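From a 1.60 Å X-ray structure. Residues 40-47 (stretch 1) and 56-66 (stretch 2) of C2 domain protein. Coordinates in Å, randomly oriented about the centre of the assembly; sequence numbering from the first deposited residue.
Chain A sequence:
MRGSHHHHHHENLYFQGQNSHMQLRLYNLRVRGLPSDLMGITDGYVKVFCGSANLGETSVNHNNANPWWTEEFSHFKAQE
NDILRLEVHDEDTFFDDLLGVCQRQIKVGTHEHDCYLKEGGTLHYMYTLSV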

# COMPACT_ATOMS: atom_id res chain seq x y z
N GLY A 40 13.39 -5.21 -16.49
CA GLY A 40 14.59 -5.54 -15.74
C GLY A 40 14.31 -5.99 -14.30
O GLY A 40 14.08 -7.18 -14.04
N ILE A 41 14.36 -5.04 -13.37
CA ILE A 41 13.87 -5.27 -12.01
C ILE A 41 12.76 -4.26 -11.65
O ILE A 41 12.79 -3.12 -12.10
CB ILE A 41 15.03 -5.26 -10.96
CG1 ILE A 41 16.20 -6.14 -11.45
CG2 ILE A 41 14.52 -5.73 -9.61
CD1 ILE A 41 17.42 -6.19 -10.52
N THR A 42 11.78 -4.69 -10.86
CA THR A 42 10.61 -3.85 -10.57
C THR A 42 10.95 -2.42 -10.03
O THR A 42 11.81 -2.26 -9.18
CB THR A 42 9.62 -4.59 -9.63
OG1 THR A 42 8.98 -5.67 -10.32
CG2 THR A 42 8.52 -3.63 -9.19
N ASP A 43 10.30 -1.37 -10.54
CA ASP A 43 10.40 -0.02 -9.96
C ASP A 43 9.14 0.31 -9.17
O ASP A 43 8.25 1.01 -9.67
CB ASP A 43 10.65 1.06 -11.04
CG ASP A 43 11.92 0.82 -11.81
OD1 ASP A 43 13.00 0.82 -11.18
OD2 ASP A 43 11.83 0.58 -13.04
N GLY A 44 9.05 -0.23 -7.95
CA GLY A 44 7.78 -0.27 -7.25
C GLY A 44 7.38 1.00 -6.56
O GLY A 44 8.17 1.80 -6.08
N TYR A 45 6.07 1.15 -6.46
CA TYR A 45 5.46 2.13 -5.63
C TYR A 45 4.09 1.63 -5.25
O TYR A 45 3.52 0.70 -5.87
CB TYR A 45 5.43 3.57 -6.28
CG TYR A 45 4.48 3.73 -7.48
CD1 TYR A 45 3.27 4.38 -7.32
CD2 TYR A 45 4.83 3.26 -8.71
CE1 TYR A 45 2.37 4.52 -8.41
CE2 TYR A 45 3.99 3.42 -9.81
CZ TYR A 45 2.77 4.05 -9.63
OH TYR A 45 1.89 4.25 -10.70
N VAL A 46 3.52 2.26 -4.22
CA VAL A 46 2.22 1.88 -3.66
C VAL A 46 1.20 3.01 -3.67
O VAL A 46 1.49 4.15 -3.27
CB VAL A 46 2.40 1.37 -2.20
CG1 VAL A 46 1.12 0.79 -1.66
CG2 VAL A 46 3.55 0.34 -2.17
N LYS A 47 0.00 2.69 -4.15
CA LYS A 47 -1.10 3.66 -4.15
C LYS A 47 -2.01 3.30 -3.02
O LYS A 47 -2.28 2.10 -2.77
CB LYS A 47 -1.89 3.61 -5.45
CG LYS A 47 -1.17 4.07 -6.71
CD LYS A 47 -2.27 4.46 -7.78
CE LYS A 47 -1.68 4.43 -9.16
NZ LYS A 47 -2.76 4.58 -10.22
N GLY A 56 -2.82 9.19 -1.49
CA GLY A 56 -1.50 9.40 -2.04
C GLY A 56 -0.77 8.15 -2.52
O GLY A 56 -1.37 7.08 -2.72
N GLU A 57 0.50 8.31 -2.81
CA GLU A 57 1.30 7.19 -3.26
C GLU A 57 2.67 7.35 -2.68
O GLU A 57 3.11 8.49 -2.36
CB GLU A 57 1.32 7.02 -4.79
CG GLU A 57 1.31 8.26 -5.62
CD GLU A 57 1.28 7.92 -7.13
OE1 GLU A 57 2.37 7.99 -7.76
OE2 GLU A 57 0.19 7.55 -7.67
N THR A 58 3.35 6.21 -2.48
CA THR A 58 4.77 6.32 -2.24
C THR A 58 5.58 6.82 -3.44
O THR A 58 5.18 6.71 -4.58
CB THR A 58 5.40 4.96 -1.87
OG1 THR A 58 5.41 4.04 -2.99
CG2 THR A 58 4.63 4.32 -0.70
N SER A 59 6.80 7.25 -3.11
CA SER A 59 7.87 7.36 -4.09
C SER A 59 8.20 6.00 -4.73
O SER A 59 7.83 4.91 -4.24
CB SER A 59 9.11 8.05 -3.46
OG SER A 59 9.75 7.19 -2.49
N VAL A 60 8.83 6.05 -5.89
CA VAL A 60 9.30 4.89 -6.60
C VAL A 60 10.61 4.42 -6.00
O VAL A 60 11.58 5.19 -5.76
CB VAL A 60 9.47 5.16 -8.10
CG1 VAL A 60 10.00 3.91 -8.77
CG2 VAL A 60 8.15 5.63 -8.67
N ASN A 61 10.58 3.15 -5.62
CA ASN A 61 11.79 2.50 -5.14
C ASN A 61 12.41 1.72 -6.30
O ASN A 61 12.03 0.58 -6.63
CB ASN A 61 11.50 1.70 -3.87
CG ASN A 61 12.76 1.27 -3.09
OD1 ASN A 61 13.75 0.81 -3.68
ND2 ASN A 61 12.69 1.32 -1.76
N HIS A 62 13.37 2.40 -6.94
CA HIS A 62 13.93 1.95 -8.22
C HIS A 62 14.78 0.70 -8.17
O HIS A 62 15.57 0.51 -7.23
CB HIS A 62 14.76 3.08 -8.82
CG HIS A 62 13.94 4.23 -9.33
ND1 HIS A 62 13.82 5.43 -8.65
CD2 HIS A 62 13.15 4.34 -10.43
CE1 HIS A 62 13.03 6.24 -9.34
NE2 HIS A 62 12.60 5.60 -10.41
N ASN A 63 14.61 -0.18 -9.17
CA ASN A 63 15.51 -1.33 -9.34
C ASN A 63 15.62 -2.12 -8.05
O ASN A 63 16.72 -2.39 -7.57
CB ASN A 63 16.89 -0.82 -9.78
CG ASN A 63 17.87 -1.95 -10.07
OD1 ASN A 63 17.53 -2.90 -10.78
ND2 ASN A 63 19.09 -1.86 -9.52
N ASN A 64 14.48 -2.48 -7.48
CA ASN A 64 14.46 -3.14 -6.17
C ASN A 64 13.33 -4.17 -6.08
O ASN A 64 12.13 -3.82 -6.10
CB ASN A 64 14.32 -2.08 -5.09
CG ASN A 64 14.66 -2.62 -3.71
OD1 ASN A 64 14.75 -3.82 -3.54
ND2 ASN A 64 14.80 -1.74 -2.74
N ALA A 65 13.68 -5.45 -5.97
CA ALA A 65 12.69 -6.50 -5.85
C ALA A 65 12.14 -6.63 -4.43
O ALA A 65 11.13 -7.33 -4.20
CB ALA A 65 13.30 -7.84 -6.26
N ASN A 66 12.81 -5.98 -3.47
CA ASN A 66 12.37 -6.07 -2.08
C ASN A 66 12.45 -4.71 -1.42
O ASN A 66 13.20 -4.49 -0.44
CB ASN A 66 13.24 -7.04 -1.30
CG ASN A 66 13.30 -8.42 -1.93
OD1 ASN A 66 12.37 -9.24 -1.77
ND2 ASN A 66 14.39 -8.68 -2.69
O HOH W 1 10.64 -1.49 -5.98

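The most unusual feature of this contact is a side-chain hydroxyl standing in for a backbone carbonyl between two short antiparallel ladders. Val46 N donates to Thr58 OG1 at 2.9 Å with an N-H...O angle of 160°, while Thr58 N donates to Val46 O at 2.9 Å and 149°. OG1 can accept in this position because the Thr58 chi1 is p (69°), and the hydroxyl spends its own proton within its stretch, on Ser59 O, 2.9 Å from Thr58 OG1.

The ladders on the two sides of this pairing do not share a register. Lys47 faces Glu57 as an antiparallel, non-hydrogen-bonded pair (CA to CA 4.4 Å), whereas Gly44 faces Asn61 as a single hydrogen-bonded bridge (CA to CA 5.3 Å). The residue sums differ by one, 104 against 105, so stretch 2 carries one extra residue between the bridges.

At the Gly44 bridge the two directions are unequal. Asn61 N reaches Gly44 O at 2.8 Å and 169°, a nearly linear bond, but the return from Gly44 N to Asn61 O is weak, 3.4 Å and 131°. A water supplements it, accepting from Gly44 N at 2.8 Å and lying within donating distance of Asn61 O (2.6 Å) and Asn64 O (2.8 Å). Two CA-H...O contacts add to the backbone pairing: Val60 CA to Gly44 O at 3.3 Å and Glu57 CA to Val46 O at 3.0 Å.

Beyond the bridge, stretch 2 turns through Asn63, whose phi/psi of 52/52 is left-handed. Asn63 N donates to the carboxylate of Asp43, at 2.8 Å from OD1 and 153°, and Asn64 N donates to Thr42 O at 3.2 Å and 170°. One side-chain and one main-chain acceptor thus hold successive amides of the turn. Asp43 OD1 also lies near the plane of the His62 ring, 3.6 Å from CD2.

Side-chain packing is largely local. Tyr45 points toward stretch 2; its CB lies 3.4 Å from Ser59 O, and its ring meets Val60 obliquely, CD2 to CG2 at 4.1 Å. Glu57 OE1 approaches the same ring, 3.5 Å from Tyr45 CE1, while Glu57 OE2 lies 3.9 Å from Lys47 CG, a contact with the aliphatic part of the lysine. Val46 CB meets Thr58 CG2 at 4.0 Å, so the threonine contributes a methyl contact as well as its hydroxyl. At the other end, Ile41 CG2 packs against Ala65 CB at 4.1 Å. Together the stretches bury 670 Å², both sides summed.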